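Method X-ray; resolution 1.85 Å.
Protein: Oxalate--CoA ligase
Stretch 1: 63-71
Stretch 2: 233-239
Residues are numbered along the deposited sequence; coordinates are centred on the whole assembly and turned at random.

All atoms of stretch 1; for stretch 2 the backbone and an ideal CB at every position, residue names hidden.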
# COMPACT_ATOMS: atom_id res chain seq x y z
N PHE A 63 -12.35 -2.07 -10.34
CA PHE A 63 -11.74 -3.01 -11.30
C PHE A 63 -10.89 -4.00 -10.51
O PHE A 63 -10.37 -3.64 -9.45
CB PHE A 63 -10.79 -2.28 -12.26
CG PHE A 63 -11.47 -1.36 -13.29
CD1 PHE A 63 -11.58 -1.76 -14.63
CD2 PHE A 63 -11.83 -0.04 -12.96
CE1 PHE A 63 -12.15 -0.90 -15.59
CE2 PHE A 63 -12.41 0.84 -13.91
CZ PHE A 63 -12.54 0.42 -15.24
N PRO A 64 -10.63 -5.19 -11.08
CA PRO A 64 -9.42 -5.93 -10.65
C PRO A 64 -8.15 -5.20 -11.10
O PRO A 64 -8.23 -4.09 -11.68
CB PRO A 64 -9.54 -7.30 -11.40
CG PRO A 64 -10.92 -7.26 -12.14
CD PRO A 64 -11.29 -5.77 -12.27
N ASN A 65 -6.98 -5.81 -10.91
CA ASN A 65 -5.74 -5.16 -11.35
C ASN A 65 -5.56 -5.38 -12.84
O ASN A 65 -4.90 -6.34 -13.26
CB ASN A 65 -4.50 -5.69 -10.60
CG ASN A 65 -4.41 -5.14 -9.17
OD1 ASN A 65 -5.20 -4.26 -8.76
ND2 ASN A 65 -3.45 -5.67 -8.38
N THR A 66 -6.13 -4.47 -13.63
CA THR A 66 -6.19 -4.69 -15.08
C THR A 66 -5.71 -3.49 -15.86
O THR A 66 -5.57 -2.40 -15.31
CB THR A 66 -7.62 -4.96 -15.54
OG1 THR A 66 -8.41 -3.81 -15.28
CG2 THR A 66 -8.23 -6.13 -14.75
N VAL A 67 -5.46 -3.69 -17.14
CA VAL A 67 -4.93 -2.60 -17.95
C VAL A 67 -5.94 -1.45 -18.04
O VAL A 67 -5.54 -0.24 -18.08
CB VAL A 67 -4.53 -3.13 -19.36
CG1 VAL A 67 -5.78 -3.67 -20.12
CG2 VAL A 67 -3.76 -2.08 -20.17
N GLU A 68 -7.24 -1.77 -18.08
CA GLU A 68 -8.26 -0.71 -18.13
C GLU A 68 -8.28 0.10 -16.84
O GLU A 68 -8.48 1.32 -16.87
CB GLU A 68 -9.68 -1.29 -18.37
CG GLU A 68 -9.84 -1.87 -19.79
CD GLU A 68 -9.52 -3.40 -19.85
OE1 GLU A 68 -8.99 -3.99 -18.86
OE2 GLU A 68 -9.79 -4.00 -20.92
N PHE A 69 -8.06 -0.56 -15.72
CA PHE A 69 -7.97 0.25 -14.49
C PHE A 69 -6.81 1.27 -14.61
O PHE A 69 -6.99 2.45 -14.23
CB PHE A 69 -7.75 -0.60 -13.25
CG PHE A 69 -7.43 0.26 -12.00
CD1 PHE A 69 -8.45 0.89 -11.31
CD2 PHE A 69 -6.11 0.52 -11.66
CE1 PHE A 69 -8.16 1.71 -10.16
CE2 PHE A 69 -5.79 1.34 -10.54
CZ PHE A 69 -6.81 1.95 -9.80
N VAL A 70 -5.64 0.84 -15.07
CA VAL A 70 -4.50 1.76 -15.16
C VAL A 70 -4.81 2.94 -16.09
O VAL A 70 -4.60 4.13 -15.74
CB VAL A 70 -3.22 1.05 -15.65
CG1 VAL A 70 -2.06 2.05 -15.84
CG2 VAL A 70 -2.80 -0.04 -14.63
N ILE A 71 -5.28 2.59 -17.29
CA ILE A 71 -5.56 3.64 -18.26
C ILE A 71 -6.61 4.60 -17.72
O ILE A 71 -6.45 5.82 -17.84
CB ILE A 71 -6.05 3.06 -19.61
CG1 ILE A 71 -4.92 2.22 -20.23
CG2 ILE A 71 -6.51 4.27 -20.58
CD1 ILE A 71 -5.36 1.31 -21.41
N UNK A 233 4.12 -5.25 -14.78
CA UNK A 233 3.32 -6.36 -15.32
C UNK A 233 2.18 -6.67 -14.38
O UNK A 233 2.39 -6.78 -13.17
CB UNK A 233 4.18 -7.61 -15.54
N UNK A 234 0.97 -6.78 -14.90
CA UNK A 234 -0.18 -7.21 -14.12
C UNK A 234 -0.39 -8.71 -14.35
O UNK A 234 -0.36 -9.17 -15.51
CB UNK A 234 -1.43 -6.41 -14.50
N UNK A 235 -0.60 -9.46 -13.29
CA UNK A 235 -0.97 -10.90 -13.47
C UNK A 235 -2.24 -11.10 -14.33
O UNK A 235 -3.20 -10.30 -14.34
CB UNK A 235 -1.19 -11.55 -12.10
N UNK A 236 -2.24 -12.20 -15.09
CA UNK A 236 -3.32 -12.49 -16.02
C UNK A 236 -4.68 -12.46 -15.36
O UNK A 236 -5.68 -12.07 -15.97
CB UNK A 236 -3.10 -13.86 -16.67
N UNK A 237 -4.73 -12.86 -14.11
CA UNK A 237 -6.03 -12.97 -13.48
C UNK A 237 -6.41 -11.77 -12.61
O UNK A 237 -7.41 -11.87 -11.89
CB UNK A 237 -6.07 -14.24 -12.63
N UNK A 238 -5.65 -10.68 -12.66
CA UNK A 238 -6.04 -9.44 -12.02
C UNK A 238 -5.85 -9.37 -10.51
O UNK A 238 -6.39 -8.42 -9.85
CB UNK A 238 -7.51 -9.17 -12.34
N UNK A 239 -5.12 -10.35 -9.97
CA UNK A 239 -4.78 -10.41 -8.55
C UNK A 239 -3.54 -11.28 -8.34
O UNK A 239 -3.15 -12.04 -9.23
CB UNK A 239 -5.96 -10.95 -7.74

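Position 233 lies in a strand, with phi/psi of -117/131°, and nothing of stretch 1 comes within 5.5 Å of its ideal CB. Stretch 1 therefore sets no preference, and almost any residue compatible with a strand, beta-branched ones included, would fit. The deposited residue is Thr-233, which makes no contact with stretch 1.

At position 234, still extended at -97/134°, the CA-to-CB bond points toward stretch 1. The ideal CB lies 3.7 Å from Asn-65 O and 5.1 Å from Thr-66 CA, and beyond it are the first turn of the helix and the CG2 methyl of Val-70. A medium-sized apolar side chain such as leucine, isoleucine, valine or methionine would suit this surface. The residue is Leu-234, with chi1 m and chi2 t. Its CD1 packs against the start of the helix, 3.4 Å from Thr-66 C and 3.7 Å from Val-67 N, and makes a looser apolar contact with Val-70 CG2 at 4.2 Å. The helix start that it meets is capped by Thr-66, whose OG1 accepts from Phe-69 N at 3.3 Å.

Position 235 points sideways and its ideal CB meets nothing of stretch 1. Its phi of -57° and its place at the head of a type I turn would allow proline, among many others. Pro-235 is found there, and it contributes mainly through its backbone: one water donates to Asn-65 O, 2.8 Å from the water O, and to Pro-235 O, 3.0 Å from it, bridging the stretches.

Positions 236 and 237 form the middle of the turn, and both CA-to-CB bonds point away from stretch 1. Small or polar residues would suit both; Ala-236 and Ala-237 occupy them without touching stretch 1.

Position 238 is far more restrictive. Its phi/psi of 78/12° favours glycine, and an ideal CB would sit 2.9 Å from Pro-64 CB, a clash. Glycine is thus the expected choice, and Gly-238 is present. The lack of a side chain lets the backbones approach, with the CA atoms of Asn-65 and Gly-238 4.3 Å apart. Asn-65 N donates a nearly straight hydrogen bond to Gly-238 O (2.9 Å, 164°), while Gly-238 CA makes a CA-H...O contact with Asn-65 O at 3.5 Å. The turn itself is closed by Gly-238 N donating to Pro-235 O at 3.0 Å.

At position 239 the chain is extended and CB points sideways into space free of stretch 1, so a long polar residue is as acceptable as a short one. Arg-239 is deposited, and the end of its side chain leads away.

Stretch 2, residues 233-239: TLPAAGR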
# COMPACT_ATOMS: atom_id res chain seq x y z
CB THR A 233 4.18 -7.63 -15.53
OG1 THR A 233 5.20 -7.33 -16.50
CG2 THR A 233 3.30 -8.86 -16.01
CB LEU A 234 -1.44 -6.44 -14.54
CG LEU A 234 -1.22 -4.91 -14.58
CD1 LEU A 234 -2.47 -4.22 -15.08
CD2 LEU A 234 -0.84 -4.50 -13.13
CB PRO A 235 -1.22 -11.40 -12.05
CG PRO A 235 -0.39 -10.47 -11.13
CD PRO A 235 -0.53 -9.08 -11.86
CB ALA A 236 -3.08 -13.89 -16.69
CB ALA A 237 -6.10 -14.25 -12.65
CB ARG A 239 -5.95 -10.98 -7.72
CG ARG A 239 -6.09 -12.43 -7.96
CD ARG A 239 -7.36 -13.03 -7.35
NE ARG A 239 -7.52 -14.39 -7.87
CZ ARG A 239 -8.29 -14.72 -8.92
NH1 ARG A 239 -9.01 -13.81 -9.55
NH2 ARG A 239 -8.34 -15.99 -9.31
O HOH W 1 -4.81 -8.06 -15.43
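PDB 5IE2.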